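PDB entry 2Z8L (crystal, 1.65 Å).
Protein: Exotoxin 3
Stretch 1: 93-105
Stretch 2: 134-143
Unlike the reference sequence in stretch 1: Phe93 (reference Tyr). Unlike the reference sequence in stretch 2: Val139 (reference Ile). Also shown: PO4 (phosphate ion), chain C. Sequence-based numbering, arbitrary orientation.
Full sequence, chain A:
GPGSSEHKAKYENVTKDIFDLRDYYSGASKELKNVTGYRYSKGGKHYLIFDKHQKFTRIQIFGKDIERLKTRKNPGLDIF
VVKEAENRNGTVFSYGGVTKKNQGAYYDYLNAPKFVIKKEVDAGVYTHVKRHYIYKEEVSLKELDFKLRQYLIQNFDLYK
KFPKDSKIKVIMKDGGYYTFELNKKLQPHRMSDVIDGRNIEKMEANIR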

# COMPACT_ATOMS: atom_id res chain seq x y z
N PHE A 93 15.18 4.86 -0.37
CA PHE A 93 14.57 4.38 -1.61
C PHE A 93 13.32 3.59 -1.28
O PHE A 93 13.34 2.77 -0.39
CB PHE A 93 15.52 3.48 -2.39
CG PHE A 93 16.82 4.16 -2.69
CD1 PHE A 93 16.95 4.94 -3.83
CD2 PHE A 93 17.85 4.15 -1.78
CE1 PHE A 93 18.12 5.63 -4.10
CE2 PHE A 93 19.01 4.84 -2.03
CZ PHE A 93 19.14 5.59 -3.20
N SER A 94 12.27 3.85 -2.04
CA SER A 94 11.01 3.16 -1.85
C SER A 94 10.33 3.02 -3.21
O SER A 94 10.66 3.74 -4.16
CB SER A 94 10.13 3.96 -0.86
OG SER A 94 8.86 3.38 -0.60
N TYR A 95 9.43 2.04 -3.30
CA TYR A 95 8.72 1.69 -4.54
C TYR A 95 7.29 2.17 -4.53
O TYR A 95 6.51 1.78 -3.66
CB TYR A 95 8.65 0.17 -4.72
CG TYR A 95 9.92 -0.56 -4.79
CD1 TYR A 95 11.00 -0.05 -5.48
CD2 TYR A 95 10.02 -1.84 -4.24
CE1 TYR A 95 12.19 -0.75 -5.56
CE2 TYR A 95 11.20 -2.53 -4.33
CZ TYR A 95 12.28 -1.99 -5.00
OH TYR A 95 13.48 -2.67 -5.10
N GLY A 96 6.91 2.97 -5.52
CA GLY A 96 5.55 3.35 -5.76
C GLY A 96 4.92 4.09 -4.59
O GLY A 96 5.59 4.92 -3.98
N GLY A 97 3.62 3.91 -4.42
CA GLY A 97 2.88 4.52 -3.31
C GLY A 97 2.58 5.99 -3.44
O GLY A 97 2.27 6.63 -2.43
N VAL A 98 2.65 6.57 -4.64
CA VAL A 98 2.38 8.00 -4.90
C VAL A 98 0.90 8.20 -5.27
O VAL A 98 0.37 7.50 -6.16
CB VAL A 98 3.30 8.56 -6.00
CG1 VAL A 98 3.00 10.02 -6.23
CG2 VAL A 98 4.79 8.31 -5.64
N THR A 99 0.25 9.14 -4.62
CA THR A 99 -1.13 9.48 -4.96
C THR A 99 -1.27 11.00 -4.94
O THR A 99 -0.38 11.73 -4.43
CB THR A 99 -2.08 8.87 -3.95
OG1 THR A 99 -1.78 9.37 -2.64
CG2 THR A 99 -2.01 7.34 -3.97
N LYS A 100 -2.32 11.49 -5.56
CA LYS A 100 -2.67 12.92 -5.42
C LYS A 100 -3.26 13.15 -4.04
O LYS A 100 -3.98 12.29 -3.53
CB LYS A 100 -3.72 13.25 -6.46
CG LYS A 100 -3.26 12.86 -7.87
CD LYS A 100 -4.18 13.37 -8.95
CE LYS A 100 -3.41 13.47 -10.27
NZ LYS A 100 -2.68 12.19 -10.62
N LYS A 101 -2.96 14.30 -3.44
CA LYS A 101 -3.53 14.62 -2.15
C LYS A 101 -5.05 14.84 -2.33
O LYS A 101 -5.58 15.06 -3.44
CB LYS A 101 -2.85 15.84 -1.53
CG LYS A 101 -3.20 17.10 -2.26
CD LYS A 101 -2.47 18.27 -1.65
CE LYS A 101 -2.95 19.50 -2.30
NZ LYS A 101 -2.03 20.62 -1.99
N ASN A 102 -5.76 14.76 -1.22
CA ASN A 102 -7.20 14.98 -1.26
C ASN A 102 -7.56 16.38 -1.79
O ASN A 102 -6.95 17.36 -1.42
CB ASN A 102 -7.79 14.84 0.14
CG ASN A 102 -7.87 13.41 0.62
OD1 ASN A 102 -7.79 12.47 -0.17
ND2 ASN A 102 -8.14 13.25 1.90
N GLN A 103 -8.57 16.44 -2.63
CA GLN A 103 -9.13 17.71 -3.07
C GLN A 103 -10.14 18.20 -2.03
O GLN A 103 -10.31 19.40 -1.91
CB GLN A 103 -9.77 17.54 -4.45
CG GLN A 103 -10.31 18.82 -5.04
CD GLN A 103 -10.56 18.81 -6.55
OE1 GLN A 103 -9.95 18.02 -7.30
NE2 GLN A 103 -11.47 19.72 -7.02
N GLY A 104 -10.85 17.28 -1.36
CA GLY A 104 -11.69 17.61 -0.27
C GLY A 104 -10.95 17.79 1.03
O GLY A 104 -9.75 17.47 1.15
N ALA A 105 -11.68 18.30 2.01
CA ALA A 105 -11.16 18.54 3.35
C ALA A 105 -12.15 17.78 4.25
O ALA A 105 -13.34 18.08 4.26
CB ALA A 105 -11.12 19.97 3.69
N ILE A 134 -10.92 4.43 5.64
CA ILE A 134 -10.24 5.00 4.50
C ILE A 134 -10.33 6.51 4.62
O ILE A 134 -11.43 7.04 4.77
CB ILE A 134 -10.95 4.57 3.17
CG1 ILE A 134 -11.03 3.03 2.99
CG2 ILE A 134 -10.34 5.19 1.94
CD1 ILE A 134 -9.74 2.40 2.89
N TYR A 135 -9.18 7.18 4.58
CA TYR A 135 -9.11 8.64 4.69
C TYR A 135 -8.76 9.34 3.40
O TYR A 135 -8.79 10.58 3.38
CB TYR A 135 -8.10 9.04 5.79
CG TYR A 135 -8.49 8.51 7.16
CD1 TYR A 135 -9.18 9.31 8.05
CD2 TYR A 135 -8.16 7.23 7.55
CE1 TYR A 135 -9.54 8.83 9.30
CE2 TYR A 135 -8.51 6.77 8.80
CZ TYR A 135 -9.21 7.57 9.65
OH TYR A 135 -9.59 7.16 10.92
N LYS A 136 -8.49 8.60 2.35
CA LYS A 136 -8.00 9.17 1.12
C LYS A 136 -8.90 8.92 -0.07
O LYS A 136 -9.35 7.82 -0.26
CB LYS A 136 -6.54 8.68 0.84
CG LYS A 136 -5.55 9.40 1.76
CD LYS A 136 -4.11 8.92 1.65
CE LYS A 136 -3.60 8.80 0.17
NZ LYS A 136 -3.67 10.02 -0.75
N GLU A 137 -9.03 9.94 -0.91
CA GLU A 137 -9.75 9.83 -2.15
C GLU A 137 -9.06 8.91 -3.11
O GLU A 137 -9.73 8.20 -3.84
CB GLU A 137 -9.90 11.20 -2.83
CG GLU A 137 -10.74 12.14 -2.04
CD GLU A 137 -10.52 13.61 -2.43
OE1 GLU A 137 -9.76 13.89 -3.40
OE2 GLU A 137 -11.07 14.45 -1.72
N GLU A 138 -7.74 8.99 -3.17
CA GLU A 138 -6.91 8.14 -4.06
C GLU A 138 -6.01 7.34 -3.14
O GLU A 138 -5.26 7.91 -2.37
CB GLU A 138 -6.07 9.04 -4.97
CG GLU A 138 -5.71 8.39 -6.24
CD GLU A 138 -5.10 9.38 -7.21
OE1 GLU A 138 -5.89 10.18 -7.81
OE2 GLU A 138 -3.82 9.40 -7.29
N VAL A 139 -6.09 6.02 -3.20
CA VAL A 139 -5.35 5.17 -2.33
C VAL A 139 -4.51 4.18 -3.20
O VAL A 139 -5.01 3.58 -4.15
CB VAL A 139 -6.23 4.35 -1.37
CG1 VAL A 139 -5.26 3.74 -0.32
CG2 VAL A 139 -7.37 5.15 -0.70
N SER A 140 -3.22 4.03 -2.84
CA SER A 140 -2.37 3.07 -3.58
C SER A 140 -2.66 1.64 -3.10
O SER A 140 -2.90 1.41 -1.89
CB SER A 140 -0.86 3.39 -3.41
OG SER A 140 -0.38 3.16 -2.12
N LEU A 141 -2.63 0.67 -4.05
CA LEU A 141 -2.62 -0.74 -3.65
C LEU A 141 -1.49 -1.01 -2.68
O LEU A 141 -1.67 -1.84 -1.77
CB LEU A 141 -2.49 -1.68 -4.85
CG LEU A 141 -3.63 -1.61 -5.83
CD1 LEU A 141 -3.46 -2.77 -6.86
CD2 LEU A 141 -5.00 -1.69 -5.14
N LYS A 142 -0.34 -0.33 -2.85
CA LYS A 142 0.78 -0.52 -1.91
C LYS A 142 0.37 -0.28 -0.44
O LYS A 142 0.65 -1.11 0.44
CB LYS A 142 1.88 0.43 -2.25
CG LYS A 142 3.12 0.32 -1.38
CD LYS A 142 4.10 1.47 -1.60
CE LYS A 142 5.40 1.40 -0.81
NZ LYS A 142 6.19 0.25 -1.32
N GLU A 143 -0.24 0.85 -0.19
CA GLU A 143 -0.70 1.21 1.14
C GLU A 143 -1.74 0.27 1.69
O GLU A 143 -1.63 -0.17 2.81
CB GLU A 143 -1.18 2.66 1.17
CG GLU A 143 -1.45 3.12 2.59
CD GLU A 143 -1.73 4.60 2.73
OE1 GLU A 143 -1.61 5.42 1.77
OE2 GLU A 143 -2.10 4.95 3.90
P PO4 C . -4.03 14.74 2.29
O1 PO4 C . -2.54 15.12 2.15
O2 PO4 C . -4.84 16.02 2.34
O3 PO4 C . -4.26 13.98 3.58
O4 PO4 C . -4.51 13.90 1.13
O HOH W 1 8.87 0.37 -0.85
O HOH W 2 -6.07 11.29 -1.94
O HOH W 3 -7.44 13.10 -4.74

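Strands 98-100 and 138-140 run antiparallel, their axes 176° apart in direction and 6.5 Å apart at closest approach. The register pairs Gly97 with Ser140 (CA to CA 5.5 Å) and Thr99 with Glu138 (CA to CA 6.0 Å). None of the hydrogen bonds across the contact joins two backbone atoms; each uses at least one side chain, and together the stretches bury 638 Å².

Along stretch 2, the first bond comes from the backbone of Tyr135, whose O accepts from Asn102 ND2 at 3.1 Å with an angle at hydrogen of 169°. The other end of the same amide group takes the opposite role: Asn102 OD1 accepts from Glu137 N at 2.9 Å and 178°. One side-chain amide thus acts as donor and acceptor to a short backbone segment, while Asn102 N, on the backbone, donates to phosphate O4 at 2.8 Å.

Between these two anchors, Lys136 bends its side chain through two p rotamers at chi3 and chi4, and its end comes nearer to stretch 1 than the sideways CA-to-CB bond suggests. Lys136 NZ donates to Thr99 OG1 at 2.8 Å and makes a weak bond to Glu138 O at 3.1 Å. Water 2 accepts from Lys136 NZ and from Glu138 N, and donates to Lys100 O and Asn102 OD1, linking Lys100 O to Glu138 N, two backbone atoms with no direct hydrogen bond between them.

Glu137 points toward stretch 1 and its carboxylate receives two consecutive backbone amides: Gln103 N lies 2.9 Å from Glu137 OE1 (172°), and Gly104 N lies 2.9 Å from Glu137 OE2 (161°). Water 3 adds a bridge from Glu137 OE1 to Lys101 O.

Glu138 also uses its carboxylate as a backbone acceptor, taking Lys100 N on OE2 at 3.1 Å and 170°. Lys100 NZ is 4.5 Å from Glu138 OE2, beyond a salt bridge. The CA-to-CB bond of Val139 points away, so its side chain stays out of the contact, though Val139 C lies 4.1 Å from Thr99 CG2.

At Ser140, Thr99 CG2 packs 3.7 Å from Ser140 N, and Gly97 CA sits 3.7 Å from Ser140 OG. That hydroxyl is the helix N-cap, accepting from Glu143 N at 3.0 Å.

Lys142, extended through chi3, passes Gly97, with Lys142 CD 3.7 Å from Gly97 CA. An ideal CB on Gly97 would lie 2.9 Å from Lys142 CD, a clash, and the positive phi of 75° independently favours glycine. Beyond it, Lys142 NZ donates to Tyr95 O at 2.8 Å and to water 1, which also accepts from Tyr95 N.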